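Local coordinates for protein bifunctional pinoresinol-lariciresinol reductase 1 (Thuja plicata, PDB 1QYD) that catalyses the NADPH-dependent, enantioselective reduction of (-)-pinoresinol to (-)-lariciresinol and then to (+)-secoisolariciresinol in lignan biosynthesis, at residues G17-N22 against V195-V200; F117-D122 against I133-K138; P121-H126 against Y282-G287; S157-G162 against Q274-G279. All coordinates share one frame; numbering follows the deposited sequence.

Contacts 2 and 4 are buried, contact 1 is partly buried and contact 3 lies at the surface. Contacts 2 and 3 share Pro-121 and Asp-122 and use the same long loop after strand 111-113. Contact 2 ties that loop to helix 133-147, and contact 3 carries it to the loop 282-287. Contacts 1 and 4 meet where Val-195 pairs with the backbone of Met-159 and Ala-161. In both buried contacts a methionine sulfur lies against a phenylalanine. In contact 3 an isoleucine methyl covers a ring face. Contact 1 differs, with an arginine laid along the acidic first turn of helix 197-207.

Contact 1 of 4, residues G17-N22 against V195-V200; sequences GKRIVN and VDEDDV
Arg-19 alone carries the first segment's side of this contact, and it lies along the start of helix 197-207. Gly-17 closes what appears to be a Rossmann-type GxGxxG motif and belongs to the inferred NADP(+) site. Two residues on, Arg-19 CB and CG each lie 3.2 Å from Glu-197 O. The chain bends at chi2 (80°), which brings NE to 3.5 Å from Glu-197 CB. That carbon lies over one face of the guanidinium. Asp-198 OD2 stands near the guanidinium plane, 4.1 Å from Arg-19 NE, too far for a salt bridge. Further along, Ile-20 packs on Phe-117. The polar ends are held elsewhere: Arg-19 NH2 is hydrogen-bonded to Tyr-15 O, and Glu-197 OE1 to Tyr-308 OH. With the side chain of Arg-19 cut back to an alanine, Glu-197 is likely to lose its cover and Tyr-15 O this donor. The contact therefore works mainly through the arginine's carbon chain and flat face, and the nearby Asp-198 and Glu-197 carboxylates probably add a weak electrostatic pull.

Contact 2 of 4, residues F117-D122 against I133-K138; sequences FGMDPD and ITFIDK
Met-119 reaches Phe-135 of helix 133-147 with every atom from CB to the sulfur. Its CB sits 3.5 Å from Phe-135 CE2. CG follows at 3.9 Å from Phe-135 CZ. SD then comes to 3.3 Å from Phe-135 CZ. The sulfur is 4.4 Å from the ring centroid and 56° off the ring normal, an oblique Met-aromatic contact. Beyond it the chain bends at chi3 (111°), and CE passes on to the side chains of Gln-274 and Ile-275.

Pro-121 supports the other end of the phenylalanine. Its CB is 3.4 Å from Phe-135 O and 4.1 Å from Phe-135 CB. Its CG touches Lys-138 CB at 4.1 Å, where the two side chains cross at about a right angle. Lys-138, the inferred proton acceptor, has an extended chain beyond CG. Pro-121 also packs on Arg-142, inferred to bind NADP(+), and its carbonyl O accepts a hydrogen bond from Arg-139 NE. Met-119 lies close to His-271, the inferred substrate-binding residue.

Between the two segments the packing is mainly apolar and sulfur-aromatic, while polar ties from the loop go to arginines further along the helix. The same helical turn carries the lysine, so this buried packing joins the loop to the wall of the probable active site.

Contact 3 of 4, residues P121-H126 against Y282-G287; sequences PDIMEH and YNFEIG
Phe-284 meets Ile-123 through one face of its ring, and the second segment leads up to this pair. At Asn-283 the side chain lies beside the phenylalanine, with OD1 in plane at the ring's edge. Its ND2 makes a weak hydrogen bond to Asp-280.

Next comes Phe-284. Its CG stands between the backbone N and the carbonyl carbon (chi1 58°). This presents the ring to Ile-123 CG2, which sits 3.8 Å from Phe-284 CE1 and 3.9 Å from Phe-284 CD1. The methyl is 4.1 Å from the ring centroid and 23° off the normal, a CH-pi contact shifted toward the rim. Ile-123 CD1 adds a looser touch, 4.2 Å from Phe-284 CD2.

Ile-123 is the centre of an inverse gamma turn, which carries the loop after strand 111-113 past this ring. The phenylalanine has further neighbours: Arg-221 makes a cation-pi contact with it and is hydrogen-bonded to its carbonyl O, and the ring of Tyr-219 meets it with the planes at about 50°.

Glu-285 follows at the contact's margin. The end of its side chain comes nearer, with OE1 4.2 Å from Ile-123 CD1. Ile-286 then turns away and packs on Tyr-219 and Arg-221.

Contact 4 of 4, residues S157-G162 against Q274-G279; sequences SNMFAG and QIFFRG
The two backbones stay well apart: their nearest CA atoms, in Met-159 and Ile-275, are 9.0 Å from each other. Short strand 159-160 leads into helix 161-164 on one side. On the other, helix 272-275 ends and Phe-276 leaves helical geometry. The Ile-275 side chain lies about 4 Å from that of His-271 (nearest atoms), inferred to bind substrate. Met-159 bridges the gap. The extended chi2 (-176°) carries its sulfur out to the helix end, and the bend at chi3 lays CE beside Ile-275. SD lies 3.6 Å from Ile-275 CG2 and 3.7 Å from Phe-276 CZ. It is 4.7 Å from the Phe-276 centroid, an oblique Met-aromatic contact. Ile-275 CG2 in turn lies over the centre of one Phe-276 face, so each of the three side chains touches the other two. A serine in place of Met-159 would probably open a gap beside Ile-275 and Phe-276 and leave the ring freer to shift. Leu-281, Trp-194 and Phe-164 also pack on the methionine. The join is wholly apolar, a buried sulfur held among carbon groups.

Contact 1 of 4, residues G17-N22 against V195-V200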
loop_
_atom_site.group_PDB
_atom_site.type_symbol
_atom_site.label_atom_id
_atom_site.label_comp_id
_atom_site.label_asym_id
_atom_site.label_seq_id
_atom_site.Cartn_x
_atom_site.Cartn_y
_atom_site.Cartn_z
ATOM N N GLY A 17 -4.502 10.641 -18.521
ATOM C CA GLY A 17 -4.362 12.060 -18.229
ATOM C C GLY A 17 -4.056 12.918 -19.445
ATOM O O GLY A 17 -4.659 13.971 -19.599
ATOM N N LYS A 18 -3.151 12.476 -20.329
ATOM C CA LYS A 18 -2.812 13.177 -21.566
ATOM C C LYS A 18 -4.025 13.265 -22.497
ATOM O O LYS A 18 -4.082 14.131 -23.375
ATOM C CB LYS A 18 -1.765 12.458 -22.380
ATOM C CG LYS A 18 -0.412 11.966 -21.895
ATOM C CD LYS A 18 -0.093 10.678 -22.706
ATOM C CE LYS A 18 1.301 10.214 -22.292
ATOM N NZ LYS A 18 1.393 8.769 -22.219
ATOM N N ARG A 19 -4.967 12.323 -22.370
ATOM C CA ARG A 19 -6.179 12.291 -23.163
ATOM C C ARG A 19 -7.200 13.292 -22.701
ATOM O O ARG A 19 -7.868 13.921 -23.520
ATOM C CB ARG A 19 -6.798 10.945 -23.093
ATOM C CG ARG A 19 -6.130 10.081 -24.136
ATOM C CD ARG A 19 -4.784 9.475 -23.808
ATOM N NE ARG A 19 -4.430 8.755 -25.004
ATOM C CZ ARG A 19 -3.474 7.829 -25.069
ATOM N NH1 ARG A 19 -3.269 7.243 -26.248
ATOM N NH2 ARG A 19 -2.711 7.488 -24.026
ATOM N N ILE A 20 -7.301 13.375 -21.363
ATOM C CA ILE A 20 -8.091 14.353 -20.629
ATOM C C ILE A 20 -7.479 15.713 -20.960
ATOM O O ILE A 20 -8.186 16.538 -21.528
ATOM C CB ILE A 20 -8.001 14.028 -19.122
ATOM C CG1 ILE A 20 -8.598 12.679 -18.831
ATOM C CG2 ILE A 20 -8.793 15.047 -18.327
ATOM C CD1 ILE A 20 -8.175 12.121 -17.489
ATOM N N VAL A 21 -6.177 15.956 -20.700
ATOM C CA VAL A 21 -5.470 17.191 -21.063
ATOM C C VAL A 21 -5.697 17.660 -22.500
ATOM O O VAL A 21 -6.143 18.794 -22.655
ATOM C CB VAL A 21 -3.926 17.048 -20.844
ATOM C CG1 VAL A 21 -3.234 18.351 -21.201
ATOM C CG2 VAL A 21 -3.583 16.814 -19.398
ATOM N N ASN A 22 -5.453 16.900 -23.577
ATOM C CA ASN A 22 -5.705 17.485 -24.884
ATOM C C ASN A 22 -7.190 17.689 -25.140
ATOM O O ASN A 22 -7.565 18.533 -25.946
ATOM C CB ASN A 22 -5.128 16.632 -26.020
ATOM C CG ASN A 22 -4.689 17.542 -27.194
ATOM O OD1 ASN A 22 -5.466 18.291 -27.812
ATOM N ND2 ASN A 22 -3.396 17.518 -27.527
ATOM N N VAL A 195 -13.201 1.201 -24.700
ATOM C CA VAL A 195 -13.261 2.606 -25.138
ATOM C C VAL A 195 -11.930 3.266 -25.521
ATOM O O VAL A 195 -10.901 3.164 -24.861
ATOM C CB VAL A 195 -13.945 3.499 -24.038
ATOM C CG1 VAL A 195 -14.230 4.893 -24.582
ATOM C CG2 VAL A 195 -15.328 2.968 -23.675
ATOM N N ASP A 196 -11.938 3.973 -26.650
ATOM C CA ASP A 196 -10.748 4.655 -27.134
ATOM C C ASP A 196 -10.415 5.697 -26.098
ATOM O O ASP A 196 -11.299 6.366 -25.550
ATOM C CB ASP A 196 -11.032 5.313 -28.486
ATOM C CG ASP A 196 -9.924 6.170 -29.106
ATOM O OD1 ASP A 196 -8.735 5.927 -28.862
ATOM O OD2 ASP A 196 -10.259 7.093 -29.863
ATOM N N GLU A 197 -9.121 5.772 -25.813
ATOM C CA GLU A 197 -8.611 6.698 -24.817
ATOM C C GLU A 197 -8.968 8.163 -25.074
ATOM O O GLU A 197 -9.137 8.953 -24.140
ATOM C CB GLU A 197 -7.128 6.526 -24.742
ATOM C CG GLU A 197 -6.752 5.117 -24.303
ATOM C CD GLU A 197 -6.395 4.142 -25.416
ATOM O OE1 GLU A 197 -6.838 4.260 -26.557
ATOM O OE2 GLU A 197 -5.620 3.245 -25.114
ATOM N N ASP A 198 -9.137 8.529 -26.343
ATOM C CA ASP A 198 -9.613 9.839 -26.673
ATOM C C ASP A 198 -11.110 9.928 -26.432
ATOM O O ASP A 198 -11.560 11.009 -26.082
ATOM C CB ASP A 198 -9.377 10.193 -28.124
ATOM C CG ASP A 198 -7.954 10.310 -28.646
ATOM O OD1 ASP A 198 -7.867 10.767 -29.790
ATOM O OD2 ASP A 198 -6.963 9.947 -27.989
ATOM N N ASP A 199 -11.956 8.902 -26.591
ATOM C CA ASP A 199 -13.370 9.092 -26.308
ATOM C C ASP A 199 -13.587 9.325 -24.823
ATOM O O ASP A 199 -14.485 10.090 -24.497
ATOM C CB ASP A 199 -14.184 7.889 -26.725
ATOM C CG ASP A 199 -14.265 7.639 -28.217
ATOM O OD1 ASP A 199 -14.456 6.466 -28.546
ATOM O OD2 ASP A 199 -14.167 8.583 -29.018
ATOM N N VAL A 200 -12.770 8.704 -23.939
ATOM C CA VAL A 200 -12.781 8.908 -22.472
ATOM C C VAL A 200 -12.409 10.345 -22.017
ATOM O O VAL A 200 -12.971 10.896 -21.080
ATOM C CB VAL A 200 -11.813 7.894 -21.825
ATOM C CG1 VAL A 200 -11.752 8.068 -20.309
ATOM C CG2 VAL A 200 -12.272 6.500 -22.174
#

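Contact 2 of 4, residues F117-D122 against I133-K138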
loop_
_atom_site.group_PDB
_atom_site.type_symbol
_atom_site.label_atom_id
_atom_site.label_comp_id
_atom_site.label_asym_id
_atom_site.label_seq_id
_atom_site.Cartn_x
_atom_site.Cartn_y
_atom_site.Cartn_z
ATOM N N PHE A 117 -11.705 6.238 -13.857
ATOM C CA PHE A 117 -11.493 5.800 -15.240
ATOM C C PHE A 117 -11.376 4.272 -15.476
ATOM O O PHE A 117 -10.653 3.808 -16.364
ATOM C CB PHE A 117 -10.242 6.557 -15.792
ATOM C CG PHE A 117 -10.287 8.075 -15.674
ATOM C CD1 PHE A 117 -9.599 8.700 -14.619
ATOM C CD2 PHE A 117 -11.053 8.837 -16.573
ATOM C CE1 PHE A 117 -9.691 10.084 -14.460
ATOM C CE2 PHE A 117 -11.137 10.225 -16.408
ATOM C CZ PHE A 117 -10.461 10.841 -15.353
ATOM N N GLY A 118 -12.189 3.509 -14.720
ATOM C CA GLY A 118 -12.208 2.055 -14.721
ATOM C C GLY A 118 -13.530 1.447 -14.235
ATOM O O GLY A 118 -14.616 1.971 -14.469
ATOM N N MET A 119 -13.392 0.321 -13.528
ATOM C CA MET A 119 -14.462 -0.539 -13.044
ATOM C C MET A 119 -15.623 -0.094 -12.151
ATOM O O MET A 119 -16.676 -0.752 -12.156
ATOM C CB MET A 119 -13.872 -1.726 -12.322
ATOM C CG MET A 119 -13.078 -2.674 -13.184
ATOM S SD MET A 119 -12.855 -4.265 -12.346
ATOM C CE MET A 119 -13.900 -5.200 -13.418
ATOM N N ASP A 120 -15.431 0.974 -11.363
ATOM C CA ASP A 120 -16.346 1.557 -10.373
ATOM C C ASP A 120 -16.316 0.853 -9.010
ATOM O O ASP A 120 -17.069 -0.090 -8.740
ATOM C CB ASP A 120 -17.812 1.591 -10.867
ATOM C CG ASP A 120 -18.797 2.372 -9.993
ATOM O OD1 ASP A 120 -19.851 2.757 -10.480
ATOM O OD2 ASP A 120 -18.555 2.610 -8.822
ATOM N N PRO A 121 -15.528 1.419 -8.071
ATOM C CA PRO A 121 -15.240 0.856 -6.771
ATOM C C PRO A 121 -16.376 0.478 -5.849
ATOM O O PRO A 121 -16.305 -0.574 -5.210
ATOM C CB PRO A 121 -14.318 1.868 -6.157
ATOM C CG PRO A 121 -14.676 3.141 -6.843
ATOM C CD PRO A 121 -14.741 2.640 -8.251
ATOM N N ASP A 122 -17.425 1.279 -5.727
ATOM C CA ASP A 122 -18.454 0.844 -4.810
ATOM C C ASP A 122 -19.617 0.130 -5.477
ATOM O O ASP A 122 -20.725 0.063 -4.934
ATOM C CB ASP A 122 -18.918 2.046 -3.988
ATOM C CG ASP A 122 -19.426 3.242 -4.739
ATOM O OD1 ASP A 122 -19.244 4.332 -4.218
ATOM O OD2 ASP A 122 -20.006 3.103 -5.812
ATOM N N ILE A 133 -7.541 -3.998 -3.641
ATOM C CA ILE A 133 -6.918 -2.776 -3.102
ATOM C C ILE A 133 -7.223 -1.511 -3.891
ATOM O O ILE A 133 -7.481 -0.451 -3.339
ATOM C CB ILE A 133 -5.397 -3.084 -3.032
ATOM C CG1 ILE A 133 -5.050 -3.130 -1.557
ATOM C CG2 ILE A 133 -4.505 -2.100 -3.790
ATOM C CD1 ILE A 133 -4.911 -1.774 -0.802
ATOM N N THR A 134 -7.212 -1.605 -5.210
ATOM C CA THR A 134 -7.496 -0.489 -6.086
ATOM C C THR A 134 -8.883 0.048 -5.781
ATOM O O THR A 134 -9.082 1.258 -5.644
ATOM C CB THR A 134 -7.377 -1.015 -7.537
ATOM O OG1 THR A 134 -5.993 -1.301 -7.705
ATOM C CG2 THR A 134 -7.833 -0.061 -8.613
ATOM N N PHE A 135 -9.840 -0.874 -5.615
ATOM C CA PHE A 135 -11.207 -0.448 -5.425
ATOM C C PHE A 135 -11.374 -0.035 -3.980
ATOM O O PHE A 135 -12.223 0.811 -3.701
ATOM C CB PHE A 135 -12.159 -1.600 -5.846
ATOM C CG PHE A 135 -11.861 -2.085 -7.273
ATOM C CD1 PHE A 135 -11.377 -3.391 -7.479
ATOM C CD2 PHE A 135 -11.985 -1.212 -8.367
ATOM C CE1 PHE A 135 -11.012 -3.809 -8.759
ATOM C CE2 PHE A 135 -11.612 -1.650 -9.644
ATOM C CZ PHE A 135 -11.126 -2.942 -9.836
ATOM N N ILE A 136 -10.556 -0.569 -3.062
ATOM C CA ILE A 136 -10.552 -0.125 -1.672
ATOM C C ILE A 136 -10.072 1.342 -1.600
ATOM O O ILE A 136 -10.728 2.205 -0.999
ATOM C CB ILE A 136 -9.600 -0.984 -0.847
ATOM C CG1 ILE A 136 -10.090 -2.399 -0.738
ATOM C CG2 ILE A 136 -9.460 -0.353 0.529
ATOM C CD1 ILE A 136 -11.412 -2.542 0.035
ATOM N N ASP A 137 -8.901 1.607 -2.222
ATOM C CA ASP A 137 -8.253 2.898 -2.225
ATOM C C ASP A 137 -9.123 4.005 -2.736
ATOM O O ASP A 137 -9.398 4.946 -2.005
ATOM C CB ASP A 137 -7.017 2.844 -3.065
ATOM C CG ASP A 137 -5.789 2.138 -2.493
ATOM O OD1 ASP A 137 -5.730 1.620 -1.362
ATOM O OD2 ASP A 137 -4.851 2.119 -3.261
ATOM N N LYS A 138 -9.574 3.867 -3.976
ATOM C CA LYS A 138 -10.500 4.785 -4.638
ATOM C C LYS A 138 -11.810 5.028 -3.901
ATOM O O LYS A 138 -12.546 5.949 -4.236
ATOM C CB LYS A 138 -10.862 4.258 -6.027
ATOM C CG LYS A 138 -9.717 4.096 -7.018
ATOM C CD LYS A 138 -10.161 3.474 -8.334
ATOM C CE LYS A 138 -8.996 3.475 -9.323
ATOM N NZ LYS A 138 -9.315 2.725 -10.525
#

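Contact 3 of 4, residues P121-H126 against Y282-G287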
loop_
_atom_site.group_PDB
_atom_site.type_symbol
_atom_site.label_atom_id
_atom_site.label_comp_id
_atom_site.label_asym_id
_atom_site.label_seq_id
_atom_site.Cartn_x
_atom_site.Cartn_y
_atom_site.Cartn_z
ATOM N N PRO A 121 -15.528 1.419 -8.071
ATOM C CA PRO A 121 -15.240 0.856 -6.771
ATOM C C PRO A 121 -16.376 0.478 -5.849
ATOM O O PRO A 121 -16.305 -0.574 -5.210
ATOM C CB PRO A 121 -14.318 1.868 -6.157
ATOM C CG PRO A 121 -14.676 3.141 -6.843
ATOM C CD PRO A 121 -14.741 2.640 -8.251
ATOM N N ASP A 122 -17.425 1.279 -5.727
ATOM C CA ASP A 122 -18.454 0.844 -4.810
ATOM C C ASP A 122 -19.617 0.130 -5.477
ATOM O O ASP A 122 -20.725 0.063 -4.934
ATOM C CB ASP A 122 -18.918 2.046 -3.988
ATOM C CG ASP A 122 -19.426 3.242 -4.739
ATOM O OD1 ASP A 122 -19.244 4.332 -4.218
ATOM O OD2 ASP A 122 -20.006 3.103 -5.812
ATOM N N ILE A 123 -19.331 -0.376 -6.700
ATOM C CA ILE A 123 -20.233 -1.299 -7.381
ATOM C C ILE A 123 -19.576 -2.613 -6.997
ATOM O O ILE A 123 -18.626 -3.160 -7.573
ATOM C CB ILE A 123 -20.264 -1.087 -8.928
ATOM C CG1 ILE A 123 -21.419 -0.126 -9.242
ATOM C CG2 ILE A 123 -20.477 -2.394 -9.709
ATOM C CD1 ILE A 123 -22.871 -0.618 -8.991
ATOM N N MET A 124 -20.153 -2.919 -5.824
ATOM C CA MET A 124 -19.881 -4.036 -4.949
ATOM C C MET A 124 -18.416 -4.233 -4.576
ATOM O O MET A 124 -18.013 -4.132 -3.415
ATOM C CB MET A 124 -20.410 -5.346 -5.578
ATOM C CG MET A 124 -21.890 -5.575 -5.781
ATOM S SD MET A 124 -22.804 -5.288 -4.241
ATOM C CE MET A 124 -23.719 -3.827 -4.667
ATOM N N GLU A 125 -17.656 -4.483 -5.654
ATOM C CA GLU A 125 -16.311 -5.016 -5.685
ATOM C C GLU A 125 -15.913 -5.813 -4.420
ATOM O O GLU A 125 -15.266 -5.428 -3.439
ATOM C CB GLU A 125 -15.362 -3.859 -6.020
ATOM C CG GLU A 125 -15.630 -3.143 -7.369
ATOM C CD GLU A 125 -15.661 -3.845 -8.743
ATOM O OE1 GLU A 125 -15.337 -5.023 -8.908
ATOM O OE2 GLU A 125 -16.018 -3.162 -9.701
ATOM N N HIS A 126 -16.659 -6.924 -4.585
ATOM C CA HIS A 126 -16.803 -8.240 -3.939
ATOM C C HIS A 126 -15.631 -9.138 -4.337
ATOM O O HIS A 126 -15.612 -10.343 -4.097
ATOM C CB HIS A 126 -18.102 -8.866 -4.450
ATOM C CG HIS A 126 -18.206 -8.618 -5.971
ATOM N ND1 HIS A 126 -18.764 -7.553 -6.532
ATOM C CD2 HIS A 126 -17.639 -9.352 -6.990
ATOM C CE1 HIS A 126 -18.544 -7.606 -7.818
ATOM N NE2 HIS A 126 -17.866 -8.690 -8.099
ATOM N N TYR A 282 -20.735 -4.709 -17.285
ATOM C CA TYR A 282 -22.097 -4.582 -17.753
ATOM C C TYR A 282 -23.093 -5.385 -16.924
ATOM O O TYR A 282 -24.289 -5.240 -17.157
ATOM C CB TYR A 282 -22.208 -5.045 -19.197
ATOM C CG TYR A 282 -23.284 -4.249 -19.914
ATOM C CD1 TYR A 282 -22.960 -2.993 -20.407
ATOM C CD2 TYR A 282 -24.603 -4.694 -20.021
ATOM C CE1 TYR A 282 -23.934 -2.179 -20.987
ATOM C CE2 TYR A 282 -25.589 -3.884 -20.599
ATOM C CZ TYR A 282 -25.248 -2.622 -21.078
ATOM O OH TYR A 282 -26.206 -1.777 -21.614
ATOM N N ASN A 283 -22.714 -6.211 -15.936
ATOM C CA ASN A 283 -23.649 -6.998 -15.142
ATOM C C ASN A 283 -24.503 -6.213 -14.136
ATOM O O ASN A 283 -24.863 -6.733 -13.065
ATOM C CB ASN A 283 -22.875 -8.100 -14.391
ATOM C CG ASN A 283 -22.038 -7.725 -13.151
ATOM O OD1 ASN A 283 -21.696 -6.566 -12.911
ATOM N ND2 ASN A 283 -21.666 -8.680 -12.300
ATOM N N PHE A 284 -24.857 -4.946 -14.418
ATOM C CA PHE A 284 -25.676 -4.173 -13.491
ATOM C C PHE A 284 -26.347 -2.980 -14.143
ATOM O O PHE A 284 -26.022 -2.460 -15.214
ATOM C CB PHE A 284 -24.831 -3.671 -12.281
ATOM C CG PHE A 284 -23.660 -2.814 -12.713
ATOM C CD1 PHE A 284 -22.431 -3.422 -12.918
ATOM C CD2 PHE A 284 -23.842 -1.461 -12.981
ATOM C CE1 PHE A 284 -21.375 -2.663 -13.410
ATOM C CE2 PHE A 284 -22.789 -0.713 -13.468
ATOM C CZ PHE A 284 -21.549 -1.307 -13.689
ATOM N N GLU A 285 -27.237 -2.526 -13.279
ATOM C CA GLU A 285 -28.133 -1.421 -13.484
ATOM C C GLU A 285 -27.455 -0.095 -13.521
ATOM O O GLU A 285 -26.387 0.051 -12.929
ATOM C CB GLU A 285 -29.176 -1.430 -12.361
ATOM C CG GLU A 285 -28.737 -1.940 -10.960
ATOM C CD GLU A 285 -27.663 -1.162 -10.202
ATOM O OE1 GLU A 285 -26.900 -1.772 -9.444
ATOM O OE2 GLU A 285 -27.600 0.061 -10.351
ATOM N N ILE A 286 -28.019 0.886 -14.213
ATOM C CA ILE A 286 -27.445 2.199 -14.024
ATOM C C ILE A 286 -28.392 2.758 -12.987
ATOM O O ILE A 286 -28.008 2.765 -11.809
ATOM C CB ILE A 286 -27.400 3.028 -15.365
ATOM C CG1 ILE A 286 -26.173 2.513 -16.099
ATOM C CG2 ILE A 286 -27.235 4.550 -15.191
ATOM C CD1 ILE A 286 -25.858 3.169 -17.435
ATOM N N GLY A 287 -29.627 3.133 -13.383
ATOM C CA GLY A 287 -30.615 3.742 -12.494
ATOM C C GLY A 287 -30.088 4.963 -11.735
ATOM O O GLY A 287 -29.111 5.582 -12.145
#

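Contact 4 of 4, residues S157-G162 against Q274-G279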
loop_
_atom_site.group_PDB
_atom_site.type_symbol
_atom_site.label_atom_id
_atom_site.label_comp_id
_atom_site.label_asym_id
_atom_site.label_seq_id
_atom_site.Cartn_x
_atom_site.Cartn_y
_atom_site.Cartn_z
ATOM N N SER A 157 -15.350 4.452 -16.730
ATOM C CA SER A 157 -15.220 4.486 -18.171
ATOM C C SER A 157 -14.820 3.182 -18.857
ATOM O O SER A 157 -14.741 3.080 -20.073
ATOM C CB SER A 157 -14.233 5.594 -18.444
ATOM O OG SER A 157 -12.953 5.248 -17.922
ATOM N N ASN A 158 -14.533 2.183 -18.028
ATOM C CA ASN A 158 -14.244 0.791 -18.376
ATOM C C ASN A 158 -12.897 0.423 -19.010
ATOM O O ASN A 158 -11.851 0.789 -18.461
ATOM C CB ASN A 158 -15.428 0.270 -19.247
ATOM C CG ASN A 158 -16.770 0.318 -18.499
ATOM O OD1 ASN A 158 -17.759 0.924 -18.950
ATOM N ND2 ASN A 158 -16.813 -0.305 -17.316
ATOM N N MET A 159 -12.843 -0.336 -20.108
ATOM C CA MET A 159 -11.579 -0.797 -20.635
ATOM C C MET A 159 -11.110 0.122 -21.711
ATOM O O MET A 159 -11.887 0.461 -22.607
ATOM C CB MET A 159 -11.679 -2.209 -21.233
ATOM C CG MET A 159 -11.866 -3.308 -20.195
ATOM S SD MET A 159 -11.878 -4.960 -20.918
ATOM C CE MET A 159 -13.540 -4.914 -21.467
ATOM N N PHE A 160 -9.836 0.532 -21.604
ATOM C CA PHE A 160 -9.275 1.355 -22.658
ATOM C C PHE A 160 -8.920 0.335 -23.726
ATOM O O PHE A 160 -8.352 -0.714 -23.445
ATOM C CB PHE A 160 -7.993 2.108 -22.228
ATOM C CG PHE A 160 -8.050 2.979 -20.969
ATOM C CD1 PHE A 160 -9.143 3.801 -20.689
ATOM C CD2 PHE A 160 -6.987 2.906 -20.059
ATOM C CE1 PHE A 160 -9.153 4.528 -19.491
ATOM C CE2 PHE A 160 -7.009 3.633 -18.870
ATOM C CZ PHE A 160 -8.093 4.444 -18.582
ATOM N N ALA A 161 -9.300 0.595 -24.966
ATOM C CA ALA A 161 -9.071 -0.328 -26.058
ATOM C C ALA A 161 -7.592 -0.623 -26.323
ATOM O O ALA A 161 -7.212 -1.753 -26.601
ATOM C CB ALA A 161 -9.739 0.284 -27.235
ATOM N N GLY A 162 -6.698 0.351 -26.166
ATOM C CA GLY A 162 -5.269 0.123 -26.302
ATOM C C GLY A 162 -4.623 -0.539 -25.102
ATOM O O GLY A 162 -3.426 -0.411 -24.878
ATOM N N GLN A 274 -12.422 -10.230 -12.992
ATOM C CA GLN A 274 -13.688 -9.606 -12.619
ATOM C C GLN A 274 -14.348 -9.121 -13.897
ATOM O O GLN A 274 -15.566 -9.147 -13.982
ATOM C CB GLN A 274 -13.483 -8.403 -11.730
ATOM C CG GLN A 274 -12.444 -8.514 -10.618
ATOM C CD GLN A 274 -12.739 -9.356 -9.384
ATOM O OE1 GLN A 274 -13.877 -9.630 -8.986
ATOM N NE2 GLN A 274 -11.666 -9.754 -8.709
ATOM N N ILE A 275 -13.578 -8.622 -14.886
ATOM C CA ILE A 275 -14.014 -8.254 -16.245
ATOM C C ILE A 275 -14.628 -9.442 -17.067
ATOM O O ILE A 275 -15.778 -9.399 -17.532
ATOM C CB ILE A 275 -12.793 -7.668 -17.050
ATOM C CG1 ILE A 275 -12.269 -6.415 -16.440
ATOM C CG2 ILE A 275 -13.213 -7.249 -18.440
ATOM C CD1 ILE A 275 -10.981 -5.952 -17.159
ATOM N N PHE A 276 -13.863 -10.533 -17.277
ATOM C CA PHE A 276 -14.294 -11.653 -18.115
ATOM C C PHE A 276 -14.548 -12.957 -17.333
ATOM O O PHE A 276 -13.931 -13.980 -17.653
ATOM C CB PHE A 276 -13.225 -11.930 -19.237
ATOM C CG PHE A 276 -12.647 -10.754 -20.040
ATOM C CD1 PHE A 276 -13.382 -10.166 -21.057
ATOM C CD2 PHE A 276 -11.362 -10.266 -19.745
ATOM C CE1 PHE A 276 -12.841 -9.097 -21.777
ATOM C CE2 PHE A 276 -10.817 -9.194 -20.463
ATOM C CZ PHE A 276 -11.560 -8.608 -21.485
ATOM N N PHE A 277 -15.420 -12.955 -16.296
ATOM C CA PHE A 277 -15.854 -14.122 -15.515
ATOM C C PHE A 277 -17.039 -13.847 -14.598
ATOM O O PHE A 277 -17.978 -14.657 -14.564
ATOM C CB PHE A 277 -14.817 -14.688 -14.570
ATOM C CG PHE A 277 -13.850 -15.673 -15.184
ATOM C CD1 PHE A 277 -12.477 -15.375 -15.185
ATOM C CD2 PHE A 277 -14.328 -16.854 -15.765
ATOM C CE1 PHE A 277 -11.579 -16.256 -15.773
ATOM C CE2 PHE A 277 -13.413 -17.732 -16.350
ATOM C CZ PHE A 277 -12.046 -17.432 -16.355
ATOM N N ARG A 278 -16.930 -12.787 -13.759
ATOM C CA ARG A 278 -17.991 -12.308 -12.871
ATOM C C ARG A 278 -18.661 -11.110 -13.544
ATOM O O ARG A 278 -19.685 -10.588 -13.091
ATOM C CB ARG A 278 -17.442 -11.876 -11.488
ATOM C CG ARG A 278 -17.503 -12.892 -10.324
ATOM C CD ARG A 278 -16.729 -14.223 -10.528
ATOM N NE ARG A 278 -15.313 -14.023 -10.832
ATOM C CZ ARG A 278 -14.311 -14.907 -10.653
ATOM N NH1 ARG A 278 -14.485 -16.140 -10.157
ATOM N NH2 ARG A 278 -13.074 -14.509 -10.987
ATOM N N GLY A 279 -18.070 -10.657 -14.655
ATOM C CA GLY A 279 -18.647 -9.651 -15.533
ATOM C C GLY A 279 -18.975 -8.280 -14.984
ATOM O O GLY A 279 -19.931 -7.693 -15.473
#